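Local atomic coordinates of putative methylase (Clostridium difficile, PDB entry 3LDU), a protein that probably methylates guanine bases of ribosomal RNA, pairing an RNA-binding THUMP domain with a Rossmann-like methyltransferase domain that holds GTP in this crystal. Residues A[91-97]-A[137-143]; A[308-312]-A[323-327]; A[328-333]-A[352-356]. One frame throughout, in Å; residues are numbered along the deposited sequence.

Contact 1 (A[91-97]-A[137-143]); sequences PYGAQFP and KEDKEKY
The E138 side chain crosses F96 at about a right angle and can be followed outward. CB stands 4.0 Å from A94 O. CG touches both A94 O and CE2 of the F96 ring. The carboxylate then stacks on one face of that ring, the two planes 17° apart. OE1 takes the nearly straight N-H of F96, with F96 N to E138 OE1 at 2.9 Å. The donor arrives on the anti side of the carboxylate and somewhat out of its plane. OE2 forms a salt bridge with K119. The backbones meet at a single bridge: Q95 N binds E141 O, and Y143 N binds Q95 O at 2.9 Å. G93 O is held by K140 N at 2.8 Å and weakly by D139 N. The Q95 chain runs out extended, and NE2 reaches K140 O at 2.9 Å. At the other end, P91 CD lies 3.5 Å from Y143 CZ, and W233 stacks on the Y143 ring. Both loops belong to the THUMP domain. F96 also packs on helix 111-129, and the loops lead into neighbouring parallel strands, 91-97 into 98-104 and 137-143 into 145-150.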
loop_
_atom_site.group_PDB
_atom_site.type_symbol
_atom_site.label_atom_id
_atom_site.label_comp_id
_atom_site.label_asym_id
_atom_site.label_seq_id
_atom_site.Cartn_x
_atom_site.Cartn_y
_atom_site.Cartn_z
ATOM N N PRO A 91 -0.846 -4.615 -27.993
ATOM C CA PRO A 91 -1.519 -4.416 -29.280
ATOM C C PRO A 91 -0.720 -3.537 -30.231
ATOM O O PRO A 91 0.262 -2.903 -29.848
ATOM C CB PRO A 91 -2.813 -3.714 -28.882
ATOM C CG PRO A 91 -2.449 -2.951 -27.663
ATOM C CD PRO A 91 -1.424 -3.763 -26.939
ATOM N N TYR A 92 -1.157 -3.514 -31.487
ATOM C CA TYR A 92 -0.472 -2.787 -32.535
ATOM C C TYR A 92 -0.235 -1.330 -32.178
ATOM O O TYR A 92 -1.175 -0.596 -31.875
ATOM C CB TYR A 92 -1.307 -2.876 -33.818
ATOM C CG TYR A 92 -0.574 -2.469 -35.059
ATOM C CD1 TYR A 92 0.542 -3.179 -35.488
ATOM C CD2 TYR A 92 -1.007 -1.390 -35.822
ATOM C CE1 TYR A 92 1.219 -2.816 -36.644
ATOM C CE2 TYR A 92 -0.336 -1.022 -36.988
ATOM C CZ TYR A 92 0.776 -1.740 -37.384
ATOM O OH TYR A 92 1.451 -1.387 -38.532
ATOM N N GLY A 93 1.026 -0.912 -32.214
ATOM C CA GLY A 93 1.363 0.488 -32.041
ATOM C C GLY A 93 1.551 0.884 -30.582
ATOM O O GLY A 93 1.958 2.008 -30.283
ATOM N N ALA A 94 1.254 -0.038 -29.675
ATOM C CA ALA A 94 1.377 0.252 -28.242
ATOM C C ALA A 94 2.826 0.470 -27.824
ATOM O O ALA A 94 3.749 -0.053 -28.449
ATOM C CB ALA A 94 0.741 -0.858 -27.394
ATOM N N GLN A 95 3.006 1.249 -26.759
ATOM C CA GLN A 95 4.320 1.459 -26.145
ATOM C C GLN A 95 4.552 0.372 -25.101
ATOM O O GLN A 95 3.628 -0.003 -24.379
ATOM C CB GLN A 95 4.392 2.827 -25.452
ATOM C CG GLN A 95 4.217 4.019 -26.385
ATOM C CD GLN A 95 4.319 5.333 -25.640
ATOM O OE1 GLN A 95 5.242 5.544 -24.859
ATOM N NE2 GLN A 95 3.364 6.221 -25.876
ATOM N N PHE A 96 5.777 -0.144 -25.043
ATOM C CA PHE A 96 6.137 -1.170 -24.062
ATOM C C PHE A 96 7.512 -0.905 -23.459
ATOM O O PHE A 96 8.463 -1.675 -23.665
ATOM C CB PHE A 96 6.036 -2.593 -24.654
ATOM C CG PHE A 96 6.795 -2.792 -25.947
ATOM C CD1 PHE A 96 8.027 -3.430 -25.956
ATOM C CD2 PHE A 96 6.266 -2.359 -27.157
ATOM C CE1 PHE A 96 8.718 -3.629 -27.150
ATOM C CE2 PHE A 96 6.952 -2.557 -28.358
ATOM C CZ PHE A 96 8.176 -3.183 -28.355
ATOM N N PRO A 97 7.622 0.188 -22.695
ATOM C CA PRO A 97 8.910 0.482 -22.074
ATOM C C PRO A 97 9.179 -0.581 -21.009
ATOM O O PRO A 97 8.231 -1.046 -20.379
ATOM C CB PRO A 97 8.677 1.852 -21.429
ATOM C CG PRO A 97 7.209 1.877 -21.111
ATOM C CD PRO A 97 6.551 1.092 -22.238
ATOM N N LYS A 137 6.478 0.941 -34.824
ATOM C CA LYS A 137 6.006 2.161 -34.179
ATOM C C LYS A 137 5.523 1.893 -32.757
ATOM O O LYS A 137 4.876 0.873 -32.495
ATOM C CB LYS A 137 4.890 2.805 -35.006
ATOM C CG LYS A 137 5.190 4.234 -35.436
ATOM C CD LYS A 137 4.267 4.689 -36.555
ATOM C CE LYS A 137 4.640 6.084 -37.037
ATOM N NZ LYS A 137 3.815 6.519 -38.199
ATOM N N GLU A 138 5.860 2.815 -31.855
ATOM C CA GLU A 138 5.433 2.771 -30.458
ATOM C C GLU A 138 4.769 4.099 -30.098
ATOM O O GLU A 138 5.314 4.883 -29.316
ATOM C CB GLU A 138 6.629 2.535 -29.523
ATOM C CG GLU A 138 7.063 1.077 -29.353
ATOM C CD GLU A 138 8.045 0.883 -28.186
ATOM O OE1 GLU A 138 7.616 0.959 -27.005
ATOM O OE2 GLU A 138 9.247 0.645 -28.453
ATOM N N ASP A 139 3.586 4.350 -30.648
ATOM C CA ASP A 139 2.972 5.669 -30.506
ATOM C C ASP A 139 1.609 5.687 -29.807
ATOM O O ASP A 139 1.007 6.748 -29.663
ATOM C CB ASP A 139 2.866 6.357 -31.872
ATOM C CG ASP A 139 1.908 5.646 -32.813
ATOM O OD1 ASP A 139 1.457 4.534 -32.470
ATOM O OD2 ASP A 139 1.603 6.196 -33.894
ATOM N N LYS A 140 1.119 4.529 -29.375
ATOM C CA LYS A 140 -0.193 4.469 -28.733
ATOM C C LYS A 140 -0.046 4.359 -27.212
ATOM O O LYS A 140 0.903 4.898 -26.636
ATOM C CB LYS A 140 -1.038 3.320 -29.301
ATOM C CG LYS A 140 -1.254 3.394 -30.823
ATOM C CD LYS A 140 -1.747 4.775 -31.240
ATOM C CE LYS A 140 -1.997 4.861 -32.749
ATOM N NZ LYS A 140 -3.129 3.990 -33.171
ATOM N N GLU A 141 -0.977 3.666 -26.560
ATOM C CA GLU A 141 -0.967 3.616 -25.094
ATOM C C GLU A 141 0.126 2.710 -24.503
ATOM O O GLU A 141 0.673 1.838 -25.175
ATOM C CB GLU A 141 -2.353 3.267 -24.531
ATOM C CG GLU A 141 -2.717 1.797 -24.557
ATOM C CD GLU A 141 -3.177 1.315 -25.936
ATOM O OE1 GLU A 141 -2.988 2.044 -26.936
ATOM O OE2 GLU A 141 -3.736 0.202 -26.010
ATOM N N LYS A 142 0.428 2.938 -23.230
ATOM C CA LYS A 142 1.612 2.370 -22.579
ATOM C C LYS A 142 1.310 1.115 -21.748
ATOM O O LYS A 142 0.346 1.081 -20.974
ATOM C CB LYS A 142 2.255 3.460 -21.703
ATOM C CG LYS A 142 3.571 3.100 -21.039
ATOM C CD LYS A 142 4.103 4.307 -20.247
ATOM C CE LYS A 142 5.226 3.918 -19.283
ATOM N NZ LYS A 142 5.544 4.981 -18.276
ATOM N N TYR A 143 2.144 0.089 -21.943
ATOM C CA TYR A 143 2.098 -1.186 -21.213
ATOM C C TYR A 143 3.466 -1.383 -20.566
ATOM O O TYR A 143 4.364 -1.965 -21.181
ATOM C CB TYR A 143 1.827 -2.342 -22.200
ATOM C CG TYR A 143 0.446 -2.295 -22.812
ATOM C CD1 TYR A 143 -0.576 -3.113 -22.341
ATOM C CD2 TYR A 143 0.149 -1.407 -23.843
ATOM C CE1 TYR A 143 -1.860 -3.058 -22.906
ATOM C CE2 TYR A 143 -1.119 -1.338 -24.398
ATOM C CZ TYR A 143 -2.119 -2.168 -23.924
ATOM O OH TYR A 143 -3.381 -2.098 -24.474
HETATM O O HOH W 1 4.336 -1.459 -30.681
#

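Contact 2 (A[308-312]-A[323-327]); sequences NPPYG and QLYKE. With GTP (guanosine-5'-triphosphate), chain B.
Y325 and L324 reach from helix 315-333 toward the two prolines of the N308-P309-P310-Y311 loop. The Y325 ring and the P309 side chain cross at about a right angle. CE1 of the tyrosine is 4.0 Å from P309 CG. With CG of Y325 beside its backbone N and anti to the carbonyl carbon (chi1 -68°), the ring extends past P309 to the next peptide. There its hydroxyl donates to the carbonyl of P310, with Y325 OH to P310 O at 2.7 Å. The bond lies in the carbonyl plane, on a lone pair of the oxygen. The same OH rests 3.6 Å from Y311 CA.

L324 and P310 also cross at about a right angle. One methyl, CD2, meets the proline ring 3.6 Å from P310 CD. The other, CD1, turns to the nucleotide and stands 3.9 Å from O6 of the GTP guanine. P310 CG is 3.8 Å from C8 of the same base, so leucine and proline together border the base. The loop backbone follows the ligand further: N308 O comes within 3.1 Å of GTP C5'.

The loop leaves strand 304-307 and carries the NPPY sequence. This is the signature of motif IV in many Rossmann-like N-methyltransferases, where it lies at the active site. Here it lines the GTP pocket; the nucleotide is hydrogen-bonded to I179 N, S206 OG, T208 OG1 and D264 OD2.

The chemistry is mostly apolar. P310 cannot donate a backbone N-H, but its carbonyl is bound by the buried Y325 hydroxyl. That hydroxyl also bonds to T344 OG1. One tyrosine therefore ties the loop both to its own helix and to strand 339-344.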
loop_
_atom_site.group_PDB
_atom_site.type_symbol
_atom_site.label_atom_id
_atom_site.label_comp_id
_atom_site.label_asym_id
_atom_site.label_seq_id
_atom_site.Cartn_x
_atom_site.Cartn_y
_atom_site.Cartn_z
ATOM N N ASN A 308 1.886 7.393 15.043
ATOM C CA ASN A 308 3.228 7.281 14.483
ATOM C C ASN A 308 4.081 8.410 15.088
ATOM O O ASN A 308 4.168 9.507 14.529
ATOM C CB ASN A 308 3.082 7.383 12.942
ATOM C CG ASN A 308 4.397 7.461 12.196
ATOM O OD1 ASN A 308 4.547 8.269 11.266
ATOM N ND2 ASN A 308 5.326 6.602 12.539
ATOM N N PRO A 309 4.652 8.177 16.288
ATOM C CA PRO A 309 5.405 9.243 16.973
ATOM C C PRO A 309 6.753 9.491 16.301
ATOM O O PRO A 309 7.161 8.693 15.462
ATOM C CB PRO A 309 5.641 8.656 18.377
ATOM C CG PRO A 309 5.630 7.157 18.151
ATOM C CD PRO A 309 4.557 6.950 17.104
ATOM N N PRO A 310 7.449 10.570 16.683
ATOM C CA PRO A 310 8.840 10.745 16.242
ATOM C C PRO A 310 9.658 9.502 16.622
ATOM O O PRO A 310 9.377 8.905 17.657
ATOM C CB PRO A 310 9.320 11.950 17.054
ATOM C CG PRO A 310 8.077 12.635 17.540
ATOM C CD PRO A 310 7.033 11.579 17.673
ATOM N N TYR A 311 10.641 9.126 15.806
ATOM C CA TYR A 311 11.428 7.910 16.044
ATOM C C TYR A 311 12.711 8.146 16.837
ATOM O O TYR A 311 13.305 7.199 17.368
ATOM C CB TYR A 311 11.825 7.253 14.723
ATOM C CG TYR A 311 10.675 6.805 13.838
ATOM C CD1 TYR A 311 10.902 6.436 12.509
ATOM C CD2 TYR A 311 9.378 6.732 14.326
ATOM C CE1 TYR A 311 9.859 6.010 11.683
ATOM C CE2 TYR A 311 8.323 6.303 13.511
ATOM C CZ TYR A 311 8.569 5.957 12.188
ATOM O OH TYR A 311 7.528 5.534 11.393
ATOM N N GLY A 312 13.163 9.394 16.870
ATOM C CA GLY A 312 14.392 9.750 17.564
ATOM C C GLY A 312 15.630 9.106 16.964
ATOM O O GLY A 312 16.528 8.683 17.683
ATOM N N GLN A 323 11.977 10.794 26.481
ATOM C CA GLN A 323 11.067 11.408 27.440
ATOM C C GLN A 323 9.629 11.423 26.923
ATOM O O GLN A 323 8.685 11.211 27.682
ATOM C CB GLN A 323 11.520 12.820 27.811
ATOM C CG GLN A 323 10.633 13.489 28.864
ATOM C CD GLN A 323 10.717 12.827 30.243
ATOM O OE1 GLN A 323 11.745 12.253 30.614
ATOM N NE2 GLN A 323 9.633 12.916 31.007
ATOM N N LEU A 324 9.466 11.669 25.626
ATOM C CA LEU A 324 8.143 11.655 25.025
ATOM C C LEU A 324 7.485 10.293 25.245
ATOM O O LEU A 324 6.335 10.204 25.671
ATOM C CB LEU A 324 8.239 11.957 23.528
ATOM C CG LEU A 324 6.934 11.760 22.760
ATOM C CD1 LEU A 324 5.888 12.749 23.245
ATOM C CD2 LEU A 324 7.175 11.924 21.262
ATOM N N TYR A 325 8.232 9.227 24.970
ATOM C CA TYR A 325 7.713 7.875 25.140
ATOM C C TYR A 325 7.245 7.636 26.587
ATOM O O TYR A 325 6.181 7.066 26.810
ATOM C CB TYR A 325 8.763 6.842 24.726
ATOM C CG TYR A 325 9.076 6.818 23.230
ATOM C CD1 TYR A 325 8.210 7.386 22.302
ATOM C CD2 TYR A 325 10.245 6.236 22.760
ATOM C CE1 TYR A 325 8.498 7.364 20.936
ATOM C CE2 TYR A 325 10.544 6.211 21.405
ATOM C CZ TYR A 325 9.674 6.771 20.500
ATOM O OH TYR A 325 9.996 6.726 19.160
ATOM N N LYS A 326 8.036 8.080 27.565
ATOM C CA LYS A 326 7.663 7.936 28.971
ATOM C C LYS A 326 6.383 8.717 29.262
ATOM O O LYS A 326 5.445 8.218 29.886
ATOM C CB LYS A 326 8.791 8.452 29.871
ATOM C CG LYS A 326 8.522 8.319 31.347
ATOM C CD LYS A 326 9.608 9.040 32.146
ATOM C CE LYS A 326 11.001 8.547 31.763
ATOM N NZ LYS A 326 11.218 7.140 32.202
ATOM N N GLU A 327 6.348 9.948 28.784
ATOM C CA GLU A 327 5.175 10.791 28.989
ATOM C C GLU A 327 3.916 10.236 28.316
ATOM O O GLU A 327 2.827 10.286 28.895
ATOM C CB GLU A 327 5.482 12.228 28.587
ATOM C CG GLU A 327 6.513 12.851 29.542
ATOM C CD GLU A 327 6.987 14.231 29.121
ATOM O OE1 GLU A 327 6.358 14.845 28.243
ATOM O OE2 GLU A 327 7.994 14.707 29.685
HETATM P PG GTP B . 1.635 11.181 9.118
HETATM O O1G GTP B . 0.354 10.959 9.893
HETATM O O2G GTP B . 1.685 10.188 7.988
HETATM O O3G GTP B . 1.674 12.563 8.510
HETATM O O3B GTP B . 2.883 10.964 10.129
HETATM P PB GTP B . 3.754 12.233 10.622
HETATM O O1B GTP B . 5.000 12.293 9.772
HETATM O O2B GTP B . 2.984 13.517 10.464
HETATM O O3A GTP B . 4.199 12.030 12.162
HETATM P PA GTP B . 5.748 12.368 12.499
HETATM O O1A GTP B . 6.100 13.688 11.846
HETATM O O2A GTP B . 6.660 11.279 11.984
HETATM O "O5'" GTP B . 5.888 12.564 14.085
HETATM C "C5'" GTP B . 4.701 12.551 14.812
HETATM C "C4'" GTP B . 4.180 13.981 14.895
HETATM O "O4'" GTP B . 4.058 14.253 16.263
HETATM C "C3'" GTP B . 5.072 15.088 14.329
HETATM O "O3'" GTP B . 4.332 15.772 13.341
HETATM C "C2'" GTP B . 5.359 16.038 15.489
HETATM O "O2'" GTP B . 5.094 17.392 15.177
HETATM C "C1'" GTP B . 4.325 15.611 16.501
HETATM N N9 GTP B . 4.714 15.717 17.913
HETATM C C8 GTP B . 5.938 15.665 18.524
HETATM N N7 GTP B . 5.729 15.795 19.862
HETATM C C5 GTP B . 4.397 15.934 20.090
HETATM C C6 GTP B . 3.640 16.099 21.245
HETATM O O6 GTP B . 4.174 16.149 22.364
HETATM N N1 GTP B . 2.271 16.204 21.117
HETATM C C2 GTP B . 1.659 16.148 19.877
HETATM N N2 GTP B . 0.341 16.239 19.812
HETATM N N3 GTP B . 2.408 15.993 18.713
HETATM C C4 GTP B . 3.754 15.884 18.855
#

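Contact 3 (A[328-333]-A[352-356])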
loop_
_atom_site.group_PDB
_atom_site.type_symbol
_atom_site.label_atom_id
_atom_site.label_comp_id
_atom_site.label_asym_id
_atom_site.label_seq_id
_atom_site.Cartn_x
_atom_site.Cartn_y
_atom_site.Cartn_z
ATOM N N LEU A 328 4.063 9.688 27.109
ATOM C CA LEU A 328 2.948 9.004 26.465
ATOM C C LEU A 328 2.439 7.812 27.277
ATOM O O LEU A 328 1.228 7.613 27.419
ATOM C CB LEU A 328 3.332 8.522 25.058
ATOM C CG LEU A 328 3.684 9.620 24.055
ATOM C CD1 LEU A 328 4.199 8.992 22.765
ATOM C CD2 LEU A 328 2.493 10.548 23.764
ATOM N N GLY A 329 3.360 6.992 27.776
ATOM C CA GLY A 329 2.978 5.846 28.581
ATOM C C GLY A 329 2.149 6.280 29.779
ATOM O O GLY A 329 1.097 5.700 30.059
ATOM N N TYR A 330 2.618 7.311 30.478
ATOM C CA TYR A 330 1.893 7.831 31.639
ATOM C C TYR A 330 0.476 8.251 31.254
ATOM O O TYR A 330 -0.488 7.831 31.893
ATOM C CB TYR A 330 2.666 8.986 32.280
ATOM C CG TYR A 330 1.979 9.664 33.448
ATOM C CD1 TYR A 330 1.905 9.048 34.694
ATOM C CD2 TYR A 330 1.437 10.939 33.317
ATOM C CE1 TYR A 330 1.290 9.676 35.767
ATOM C CE2 TYR A 330 0.823 11.576 34.387
ATOM C CZ TYR A 330 0.750 10.940 35.607
ATOM O OH TYR A 330 0.136 11.573 36.669
ATOM N N ALA A 331 0.350 9.055 30.194
ATOM C CA ALA A 331 -0.958 9.560 29.765
ATOM C C ALA A 331 -1.885 8.439 29.305
ATOM O O ALA A 331 -3.062 8.406 29.656
ATOM C CB ALA A 331 -0.808 10.602 28.651
ATOM N N PHE A 332 -1.361 7.533 28.492
ATOM C CA PHE A 332 -2.210 6.501 27.917
ATOM C C PHE A 332 -2.713 5.508 28.976
ATOM O O PHE A 332 -3.831 4.994 28.876
ATOM C CB PHE A 332 -1.478 5.748 26.793
ATOM C CG PHE A 332 -1.217 6.577 25.550
ATOM C CD1 PHE A 332 -1.528 7.928 25.491
ATOM C CD2 PHE A 332 -0.652 5.974 24.433
ATOM C CE1 PHE A 332 -1.281 8.663 24.326
ATOM C CE2 PHE A 332 -0.402 6.704 23.266
ATOM C CZ PHE A 332 -0.718 8.048 23.220
ATOM N N ARG A 333 -1.885 5.230 29.978
ATOM C CA ARG A 333 -2.253 4.280 31.028
ATOM C C ARG A 333 -3.326 4.840 31.972
ATOM O O ARG A 333 -3.958 4.088 32.715
ATOM C CB ARG A 333 -1.007 3.802 31.804
ATOM C CG ARG A 333 -0.178 2.755 31.027
ATOM C CD ARG A 333 0.926 2.109 31.876
ATOM N NE ARG A 333 2.030 3.028 32.135
ATOM C CZ ARG A 333 2.989 3.315 31.262
ATOM N NH1 ARG A 333 2.989 2.758 30.053
ATOM N NH2 ARG A 333 3.944 4.175 31.594
ATOM N N GLU A 352 11.064 2.487 27.505
ATOM C CA GLU A 352 10.843 3.900 27.812
ATOM C C GLU A 352 9.353 4.215 27.990
ATOM O O GLU A 352 8.967 5.036 28.838
ATOM C CB GLU A 352 11.459 4.786 26.730
ATOM C CG GLU A 352 12.930 4.511 26.473
ATOM C CD GLU A 352 13.817 4.888 27.649
ATOM O OE1 GLU A 352 13.332 5.572 28.579
ATOM O OE2 GLU A 352 15.008 4.501 27.641
ATOM N N PHE A 353 8.522 3.549 27.191
ATOM C CA PHE A 353 7.069 3.672 27.277
ATOM C C PHE A 353 6.518 3.142 28.610
ATOM O O PHE A 353 5.485 3.609 29.088
ATOM C CB PHE A 353 6.422 2.938 26.102
ATOM C CG PHE A 353 4.942 3.128 26.003
ATOM C CD1 PHE A 353 4.412 4.347 25.597
ATOM C CD2 PHE A 353 4.075 2.081 26.280
ATOM C CE1 PHE A 353 3.048 4.530 25.484
ATOM C CE2 PHE A 353 2.705 2.254 26.169
ATOM C CZ PHE A 353 2.189 3.487 25.767
ATOM N N GLY A 354 7.206 2.168 29.202
ATOM C CA GLY A 354 6.837 1.664 30.517
ATOM C C GLY A 354 5.827 0.532 30.508
ATOM O O GLY A 354 5.158 0.281 31.511
ATOM N N GLN A 355 5.712 -0.159 29.375
ATOM C CA GLN A 355 4.735 -1.231 29.248
ATOM C C GLN A 355 5.118 -2.185 28.120
ATOM O O GLN A 355 5.563 -1.749 27.059
ATOM C CB GLN A 355 3.345 -0.631 28.999
ATOM C CG GLN A 355 2.194 -1.605 29.144
ATOM C CD GLN A 355 0.857 -0.936 28.933
ATOM O OE1 GLN A 355 -0.182 -1.598 28.874
ATOM N NE2 GLN A 355 0.873 0.388 28.801
ATOM N N LYS A 356 4.972 -3.487 28.370
ATOM C CA LYS A 356 5.284 -4.516 27.385
ATOM C C LYS A 356 4.075 -4.685 26.480
ATOM O O LYS A 356 2.944 -4.736 26.958
ATOM C CB LYS A 356 5.616 -5.844 28.084
ATOM C CG LYS A 356 6.082 -6.940 27.141
ATOM C CD LYS A 356 6.713 -8.114 27.877
ATOM C CE LYS A 356 5.739 -9.272 28.052
ATOM N NZ LYS A 356 4.556 -8.928 28.894
#
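In F353, CG lies opposite the backbone N (chi1 -173°), which lays its ring against G329 on helix 315-333. R333 extends through chi2 and then bends at chi3 (-72°), bringing its guanidinium end-on to the carbonyl of F353. NH1 and NH2 both bind this one oxygen. R333 NH1 to F353 O is 2.8 Å, and R333 NH2 to F353 O is 3.0 Å. The oxygen sits at the edge of the guanidinium, close to its plane. The flat group also lies between two other carbonyls: G329 O is over the centre of one face, and G354 O is over the opposite face, nearer the rim.

G329 CA lies over the face of the F353 ring, 3.8 Å from its centroid, in a CH-pi contact. It also points a C-H at F353 O, 3.4 Å from G329 CA. R333 NH1 lies over the same face as G329 CA.

F353 is a knob in a hole formed by L328, G329, F332 and R333. Around the rest of the hole, F332 CD2 meets the ring edge 4.0 Å from F353 CZ, and L328 CB stands near CE1. The knob comes from short helix 349-353, which follows strand 339-344 in the Rossmann-like methyltransferase domain. G329 has no side chain, which lets the two backbones come close, with the CA atoms of G329 and F353 4.8 Å apart. G354 leaves the helix with positive phi, turning the chain toward Q355.

The Q355 side chain runs antiparallel to that of R333, with amide and guanidinium planes 78° apart. The Q355 amide nitrogen is hydrogen-bonded to Y340 OH. F349 stacks on the F353 ring, and Y375 also meets it.

Overall arrangement
Contact 1 belongs to the THUMP domain, while contacts 2 and 3 share the methyltransferase domain and helix 315-333. Contact 1 lies on the opposite side of the chain's centre, its nearest atoms about 30 Å from contact 2 and about 41 Å from contact 3. The other two have centres about 10 Å apart and touch where Y325 and K326 meet E352 and F353. Contact 2 is buried beside the nucleotide. Contacts 1 and 3 are partly buried, with charged groups toward the surface. Backbone hydrogen bonds dominate contact 1. Contact 2 combines apolar packing with a single hydroxyl bond, and contact 3 joins an aromatic knob to an arginine grip.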